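Local coordinates for K Homology domain-containing protein (Pyrococcus horikoshii, PDB 2E3U) that probably binds RNA through its KH domains and is the archaeal Dim2p, a factor of pre-ribosomal RNA processing, at residues Glu120-Thr125 against Ile180-Ile185; Gly141-Arg146 against Val162-Lys167; Ala160-Ser163 against Thr168-Ile171. All coordinates share one frame; numbering follows the deposited sequence.

Overall arrangement
The three contacts lie within one type I KH domain, whose antiparallel sheet has strand 168-173 in the middle, between 118-123 and 161-165. Contact 3 joins the central strand to 161-165, while contact 1 reaches from 118-123 to helix 175-189; their centres are about 7 Å apart. Strands 118-123 and 168-173 meet where Ile122 N bonds to Val169 O at 2.8 Å and Glu120 O to Ile171 N. Contact 2, about 10 Å from contact 1 and 9 Å from contact 3 between centres, shares Val162 and Ser163 with contact 3 and brings helix 136-144 to the sheet. Its helical segment ends in the first residues of the GXXG loop, which probably meets RNA. Ile143 and Ile185 pack together between contacts 1 and 2.

Contact 1 (Glu120-Thr125 against Ile180-Ile185); sequences EIINLT and IAKTAI
Lys182 reaches from helix 175-189 to Glu120 on strand 118-123, its NZ donating a hydrogen bond to OE1 of Glu120 at 3.1 Å within a salt bridge. The ammonium meets the syn side of OE1 but stands 32° out of the carboxylate plane. The two side chains cross at about a right angle, and the lysine's methylenes share the approach: Lys182 CE is 3.7 Å from Glu120 OE1. Lys182 can do this because its chain is extended beyond CG, with CG anti to the backbone N (chi1 -158°), spanning a gap that leaves the nearest CA atoms, of Ile122 and Lys182, 8.6 Å apart. Ile122 adds the apolar part, its CD1 lying 3.9 Å from Lys182 CE and crossing the lysine chain. A long aliphatic lysine suits this place, since its last methylene can touch an isoleucine while its charge goes to the glutamate. Further along the chain, Leu124 packs on helix 136-144, touching Val139 and Ile143. With all three contacting residues partly exposed, the salt bridge joins the helix to an outer strand at the domain surface, where solvent would probably screen the charges and make its energetic contribution modest.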
loop_
_atom_site.group_PDB
_atom_site.type_symbol
_atom_site.label_atom_id
_atom_site.label_comp_id
_atom_site.label_asym_id
_atom_site.label_seq_id
_atom_site.Cartn_x
_atom_site.Cartn_y
_atom_site.Cartn_z
ATOM N N GLU A 120 -5.321 0.094 2.441
ATOM C CA GLU A 120 -5.775 -1.004 3.269
ATOM C C GLU A 120 -4.715 -2.093 3.272
ATOM O O GLU A 120 -4.341 -2.580 2.223
ATOM C CB GLU A 120 -7.161 -1.552 2.824
ATOM C CG GLU A 120 -7.479 -2.969 3.415
ATOM C CD GLU A 120 -8.942 -3.233 3.766
ATOM O OE1 GLU A 120 -9.198 -4.148 4.587
ATOM O OE2 GLU A 120 -9.858 -2.565 3.241
ATOM N N ILE A 121 -4.229 -2.455 4.453
ATOM C CA ILE A 121 -3.275 -3.563 4.610
ATOM C C ILE A 121 -3.940 -4.810 5.200
ATOM O O ILE A 121 -4.552 -4.775 6.263
ATOM C CB ILE A 121 -2.082 -3.228 5.535
ATOM C CG1 ILE A 121 -1.569 -1.799 5.353
ATOM C CG2 ILE A 121 -0.961 -4.266 5.387
ATOM C CD1 ILE A 121 -0.935 -1.533 4.075
ATOM N N ILE A 122 -3.771 -5.923 4.500
ATOM C CA ILE A 122 -4.348 -7.201 4.882
ATOM C C ILE A 122 -3.231 -8.166 5.270
ATOM O O ILE A 122 -2.295 -8.366 4.501
ATOM C CB ILE A 122 -5.159 -7.805 3.682
ATOM C CG1 ILE A 122 -6.381 -6.939 3.349
ATOM C CG2 ILE A 122 -5.613 -9.210 3.974
ATOM C CD1 ILE A 122 -7.256 -6.609 4.584
ATOM N N ASN A 123 -3.328 -8.765 6.456
ATOM C CA ASN A 123 -2.415 -9.852 6.810
ATOM C C ASN A 123 -2.893 -11.110 6.104
ATOM O O ASN A 123 -4.034 -11.524 6.272
ATOM C CB ASN A 123 -2.339 -10.076 8.330
ATOM C CG ASN A 123 -1.790 -8.855 9.091
ATOM O OD1 ASN A 123 -0.640 -8.435 8.889
ATOM N ND2 ASN A 123 -2.611 -8.303 9.996
ATOM N N LEU A 124 -2.014 -11.688 5.294
ATOM C CA LEU A 124 -2.330 -12.853 4.468
ATOM C C LEU A 124 -2.845 -13.983 5.321
ATOM O O LEU A 124 -3.662 -14.804 4.880
ATOM C CB LEU A 124 -1.102 -13.324 3.699
ATOM C CG LEU A 124 -0.705 -12.535 2.455
ATOM C CD1 LEU A 124 0.531 -13.123 1.812
ATOM C CD2 LEU A 124 -1.851 -12.478 1.494
ATOM N N THR A 125 -2.382 -13.984 6.561
ATOM C CA THR A 125 -2.729 -15.000 7.519
ATOM C C THR A 125 -4.223 -15.088 7.824
ATOM O O THR A 125 -4.723 -16.175 8.110
ATOM C CB THR A 125 -1.887 -14.856 8.796
ATOM O OG1 THR A 125 -1.540 -16.154 9.227
ATOM C CG2 THR A 125 -2.618 -14.112 9.914
ATOM N N ILE A 180 -13.627 -4.315 -4.069
ATOM C CA ILE A 180 -13.561 -5.230 -5.210
ATOM C C ILE A 180 -12.243 -6.052 -5.274
ATOM O O ILE A 180 -12.285 -7.271 -5.493
ATOM C CB ILE A 180 -13.764 -4.471 -6.547
ATOM C CG1 ILE A 180 -15.174 -3.882 -6.637
ATOM C CG2 ILE A 180 -13.494 -5.407 -7.788
ATOM C CD1 ILE A 180 -15.328 -2.874 -7.747
ATOM N N ALA A 181 -11.087 -5.376 -5.140
ATOM C CA ALA A 181 -9.764 -6.053 -5.160
ATOM C C ALA A 181 -9.663 -6.943 -3.954
ATOM O O ALA A 181 -9.284 -8.096 -4.070
ATOM C CB ALA A 181 -8.573 -5.041 -5.192
ATOM N N LYS A 182 -10.014 -6.420 -2.790
ATOM C CA LYS A 182 -10.052 -7.228 -1.562
ATOM C C LYS A 182 -10.820 -8.541 -1.734
ATOM O O LYS A 182 -10.313 -9.614 -1.386
ATOM C CB LYS A 182 -10.650 -6.425 -0.376
ATOM C CG LYS A 182 -10.257 -6.967 0.981
ATOM C CD LYS A 182 -11.069 -6.374 2.144
ATOM C CE LYS A 182 -10.910 -7.254 3.392
ATOM N NZ LYS A 182 -11.124 -6.522 4.672
ATOM N N THR A 183 -12.059 -8.432 -2.206
ATOM C CA THR A 183 -12.917 -9.612 -2.476
ATOM C C THR A 183 -12.308 -10.638 -3.458
ATOM O O THR A 183 -12.316 -11.823 -3.159
ATOM C CB THR A 183 -14.310 -9.191 -2.957
ATOM O OG1 THR A 183 -14.864 -8.271 -2.008
ATOM C CG2 THR A 183 -15.229 -10.380 -3.051
ATOM N N ALA A 184 -11.759 -10.175 -4.592
ATOM C CA ALA A 184 -11.065 -11.045 -5.555
ATOM C C ALA A 184 -9.884 -11.769 -4.907
ATOM O O ALA A 184 -9.706 -12.967 -5.086
ATOM C CB ALA A 184 -10.581 -10.229 -6.728
ATOM N N ILE A 185 -9.085 -11.016 -4.153
ATOM C CA ILE A 185 -7.894 -11.536 -3.452
ATOM C C ILE A 185 -8.277 -12.624 -2.426
ATOM O O ILE A 185 -7.633 -13.657 -2.361
ATOM C CB ILE A 185 -7.122 -10.355 -2.776
ATOM C CG1 ILE A 185 -6.380 -9.522 -3.826
ATOM C CG2 ILE A 185 -6.205 -10.813 -1.612
ATOM C CD1 ILE A 185 -5.888 -8.151 -3.261
#

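Contact 2 (Gly141-Arg146 against Val162-Lys167); sequences GRIIGR and VSVYGK
Val164, on strand 161-165, is met by two consecutive isoleucines from the end of helix 136-144. Starting at Val164 CB, the first neighbour is Ile144, whose CD1 lies 4.1 Å away with CG1 at about the same range. The branch Val164 CG1 also touches Ile144 CD1, whereas Val164 CG2 meets Ile143 CG2 at 3.8 Å and also borders Ile144 CG1. The valine's first torsion sets these directions: with CG1 anti to the backbone N (chi1 -172°), CG2 lies beside that N and faces Ile143. The side chains cross obliquely, and the branched residues fit because each can offer methyls in more than one direction. An alanine in place of Ile144 would lack CG1, CG2 and CD1, of which CG1 and CD1 touch the valine, and would probably open a gap beside Val164 CB and CG1. Deeper in, Ile143 is buried against Val169 of the central strand and Ile185 of helix 175-189. Gly145, with phi 81°, breaks the helix after Ile144 and starts the GXXG loop of the KH fold; its amide still closes a last helical turn on Gly141 O, at 2.8 Å. No hydrogen bond crosses between the segments. The contact is thus purely apolar, and Ile144 and Val164, both only partly exposed, are consistent with the hydrophobic floor of the groove that binds single-stranded nucleic acid in KH relatives.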
loop_
_atom_site.group_PDB
_atom_site.type_symbol
_atom_site.label_atom_id
_atom_site.label_comp_id
_atom_site.label_asym_id
_atom_site.label_seq_id
_atom_site.Cartn_x
_atom_site.Cartn_y
_atom_site.Cartn_z
ATOM N N GLY A 141 1.379 -16.713 -4.457
ATOM C CA GLY A 141 1.431 -17.148 -5.854
ATOM C C GLY A 141 0.057 -17.183 -6.480
ATOM O O GLY A 141 -0.117 -16.911 -7.660
ATOM N N ARG A 142 -0.928 -17.528 -5.669
ATOM C CA ARG A 142 -2.321 -17.520 -6.078
ATOM C C ARG A 142 -2.824 -16.117 -6.362
ATOM O O ARG A 142 -3.625 -15.933 -7.280
ATOM C CB ARG A 142 -3.189 -18.127 -4.987
ATOM C CG ARG A 142 -3.170 -19.631 -4.905
ATOM C CD ARG A 142 -3.955 -20.021 -3.653
ATOM N NE ARG A 142 -4.331 -21.430 -3.623
ATOM C CZ ARG A 142 -3.631 -22.390 -3.025
ATOM N NH1 ARG A 142 -2.491 -22.112 -2.405
ATOM N NH2 ARG A 142 -4.079 -23.641 -3.056
ATOM N N ILE A 143 -2.378 -15.142 -5.571
ATOM C CA ILE A 143 -2.758 -13.730 -5.800
ATOM C C ILE A 143 -2.018 -13.112 -7.016
ATOM O O ILE A 143 -2.625 -12.415 -7.842
ATOM C CB ILE A 143 -2.590 -12.849 -4.501
ATOM C CG1 ILE A 143 -3.482 -13.395 -3.380
ATOM C CG2 ILE A 143 -2.952 -11.391 -4.756
ATOM C CD1 ILE A 143 -2.952 -13.167 -1.944
ATOM N N ILE A 144 -0.715 -13.387 -7.108
ATOM C CA ILE A 144 0.192 -12.813 -8.094
ATOM C C ILE A 144 -0.030 -13.437 -9.480
ATOM O O ILE A 144 -0.078 -12.716 -10.467
ATOM C CB ILE A 144 1.661 -12.987 -7.594
ATOM C CG1 ILE A 144 1.927 -12.005 -6.442
ATOM C CG2 ILE A 144 2.715 -12.759 -8.689
ATOM C CD1 ILE A 144 3.239 -12.211 -5.758
ATOM N N GLY A 145 -0.180 -14.767 -9.531
ATOM C CA GLY A 145 -0.329 -15.512 -10.757
ATOM C C GLY A 145 0.990 -15.785 -11.475
ATOM O O GLY A 145 2.075 -15.367 -11.031
ATOM N N ARG A 146 0.896 -16.471 -12.603
ATOM C CA ARG A 146 2.050 -16.707 -13.456
ATOM C C ARG A 146 2.522 -15.381 -14.017
ATOM O O ARG A 146 1.727 -14.660 -14.597
ATOM C CB ARG A 146 1.678 -17.666 -14.596
ATOM C CG ARG A 146 2.699 -17.747 -15.702
ATOM C CD ARG A 146 2.187 -18.628 -16.845
ATOM N NE ARG A 146 1.402 -17.894 -17.848
ATOM C CZ ARG A 146 1.924 -17.166 -18.840
ATOM N NH1 ARG A 146 3.247 -17.039 -18.966
ATOM N NH2 ARG A 146 1.127 -16.570 -19.721
ATOM N N VAL A 162 -2.265 -2.773 -6.050
ATOM C CA VAL A 162 -2.104 -3.941 -5.157
ATOM C C VAL A 162 -0.648 -4.312 -4.971
ATOM O O VAL A 162 0.061 -4.467 -5.928
ATOM C CB VAL A 162 -2.813 -5.193 -5.714
ATOM C CG1 VAL A 162 -2.484 -6.436 -4.843
ATOM C CG2 VAL A 162 -4.356 -4.948 -5.817
ATOM N N SER A 163 -0.222 -4.470 -3.726
ATOM C CA SER A 163 1.151 -4.872 -3.423
ATOM C C SER A 163 1.149 -6.118 -2.508
ATOM O O SER A 163 0.601 -6.095 -1.397
ATOM C CB SER A 163 1.888 -3.709 -2.731
ATOM O OG SER A 163 3.145 -4.139 -2.279
ATOM N N VAL A 164 1.714 -7.208 -3.015
ATOM C CA VAL A 164 1.863 -8.433 -2.258
ATOM C C VAL A 164 3.323 -8.474 -1.781
ATOM O O VAL A 164 4.259 -8.448 -2.565
ATOM C CB VAL A 164 1.446 -9.658 -3.109
ATOM C CG1 VAL A 164 1.403 -10.939 -2.269
ATOM C CG2 VAL A 164 0.069 -9.418 -3.729
ATOM N N TYR A 165 3.511 -8.505 -0.480
ATOM C CA TYR A 165 4.828 -8.300 0.085
ATOM C C TYR A 165 4.870 -8.984 1.449
ATOM O O TYR A 165 4.069 -8.675 2.326
ATOM C CB TYR A 165 5.149 -6.786 0.197
ATOM C CG TYR A 165 6.558 -6.499 0.652
ATOM C CD1 TYR A 165 6.834 -6.242 1.993
ATOM C CD2 TYR A 165 7.631 -6.538 -0.251
ATOM C CE1 TYR A 165 8.141 -6.023 2.436
ATOM C CE2 TYR A 165 8.945 -6.302 0.174
ATOM C CZ TYR A 165 9.191 -6.043 1.525
ATOM O OH TYR A 165 10.484 -5.794 1.974
ATOM N N GLY A 166 5.790 -9.936 1.603
ATOM C CA GLY A 166 5.933 -10.696 2.836
ATOM C C GLY A 166 4.604 -11.276 3.282
ATOM O O GLY A 166 3.973 -12.061 2.557
ATOM N N LYS A 167 4.171 -10.853 4.467
ATOM C CA LYS A 167 3.001 -11.408 5.121
ATOM C C LYS A 167 1.719 -10.603 4.874
ATOM O O LYS A 167 0.686 -10.873 5.489
ATOM C CB LYS A 167 3.278 -11.578 6.634
ATOM C CG LYS A 167 4.368 -12.619 6.951
ATOM C CD LYS A 167 4.483 -12.909 8.444
ATOM C CE LYS A 167 3.484 -13.993 8.892
ATOM N NZ LYS A 167 3.766 -14.481 10.282
#

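Contact 3 (Ala160-Ser163 against Thr168-Ile171); sequences ASVS and TVAI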
loop_
_atom_site.group_PDB
_atom_site.type_symbol
_atom_site.label_atom_id
_atom_site.label_comp_id
_atom_site.label_asym_id
_atom_site.label_seq_id
_atom_site.Cartn_x
_atom_site.Cartn_y
_atom_site.Cartn_z
ATOM N N ALA A 160 -7.998 -0.586 -8.266
ATOM C CA ALA A 160 -7.096 -0.473 -7.132
ATOM C C ALA A 160 -5.630 -0.839 -7.507
ATOM O O ALA A 160 -5.389 -1.596 -8.432
ATOM C CB ALA A 160 -7.583 -1.357 -5.975
ATOM N N SER A 161 -4.668 -0.283 -6.777
ATOM C CA SER A 161 -3.279 -0.709 -6.858
ATOM C C SER A 161 -3.084 -1.762 -5.771
ATOM O O SER A 161 -3.640 -1.631 -4.682
ATOM C CB SER A 161 -2.351 0.477 -6.600
ATOM O OG SER A 161 -2.456 1.501 -7.580
ATOM N N VAL A 162 -2.265 -2.773 -6.050
ATOM C CA VAL A 162 -2.104 -3.941 -5.157
ATOM C C VAL A 162 -0.648 -4.312 -4.971
ATOM O O VAL A 162 0.061 -4.467 -5.928
ATOM C CB VAL A 162 -2.813 -5.193 -5.714
ATOM C CG1 VAL A 162 -2.484 -6.436 -4.843
ATOM C CG2 VAL A 162 -4.356 -4.948 -5.817
ATOM N N SER A 163 -0.222 -4.470 -3.726
ATOM C CA SER A 163 1.151 -4.872 -3.423
ATOM C C SER A 163 1.149 -6.118 -2.508
ATOM O O SER A 163 0.601 -6.095 -1.397
ATOM C CB SER A 163 1.888 -3.709 -2.731
ATOM O OG SER A 163 3.145 -4.139 -2.279
ATOM N N THR A 168 1.775 -9.630 3.971
ATOM C CA THR A 168 0.611 -8.771 3.715
ATOM C C THR A 168 0.308 -8.648 2.246
ATOM O O THR A 168 1.157 -8.917 1.405
ATOM C CB THR A 168 0.793 -7.338 4.244
ATOM O OG1 THR A 168 1.886 -6.706 3.558
ATOM C CG2 THR A 168 1.033 -7.302 5.781
ATOM N N VAL A 169 -0.925 -8.225 1.956
ATOM C CA VAL A 169 -1.297 -7.640 0.681
ATOM C C VAL A 169 -1.744 -6.248 1.048
ATOM O O VAL A 169 -2.433 -6.084 2.046
ATOM C CB VAL A 169 -2.515 -8.351 -0.013
ATOM C CG1 VAL A 169 -2.640 -7.941 -1.481
ATOM C CG2 VAL A 169 -2.366 -9.806 0.057
ATOM N N ALA A 170 -1.369 -5.245 0.255
ATOM C CA ALA A 170 -1.795 -3.860 0.522
ATOM C C ALA A 170 -2.506 -3.300 -0.717
ATOM O O ALA A 170 -2.110 -3.596 -1.829
ATOM C CB ALA A 170 -0.616 -2.981 0.921
ATOM N N ILE A 171 -3.551 -2.508 -0.502
ATOM C CA ILE A 171 -4.428 -2.039 -1.556
ATOM C C ILE A 171 -4.588 -0.533 -1.435
ATOM O O ILE A 171 -4.680 -0.004 -0.330
ATOM C CB ILE A 171 -5.817 -2.724 -1.507
ATOM C CG1 ILE A 171 -5.663 -4.244 -1.308
ATOM C CG2 ILE A 171 -6.609 -2.407 -2.792
ATOM C CD1 ILE A 171 -7.003 -5.046 -1.135
HETATM O O HOH W 1 2.061 -5.473 0.975
#
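Ser163 O is gripped from several directions by strand 168-173 and a water. Ala170 N donates to it at 2.7 Å, tilted 16° from the carbonyl plane, and a water donates a second bond at 2.9 Å to Ser163 O while also bonding Thr168 OG1. A weaker CA-H...O approach comes from Val169 CA, 3.2 Å from the same oxygen. The return bond, Ser163 N to Ala170 O at 2.8 Å, lies in the carbonyl plane and is fairly straight, with 164° at the hydrogen. The two backbone bonds make Ser163 and Ala170 a hydrogen-bonded antiparallel pair, followed by the non-hydrogen-bonded pair Val162 and Ile171. The strands belong to the beta hairpin of the type I KH fold and run antiparallel to each other. On the face of Val162 and Ile171 the residues are aliphatic, as suits burial under helix 175-189: Val162 CG1 meets Val169 CG1 at 3.7 Å, and Ile185 touches Val169 and Ile171. Ile171 holds CG2 anti to its own N, with CG1 beside that N (chi1 -46°), and CG2 packs tightly on Ala160 CB, at 3.5 Å. The face of Ser163 and Ala170 carries small residues and receives Phe104. There the buried hydroxyl of Ser163 bonds to Arg102 O, and Thr168 OG1 bonds to Arg102 NH1.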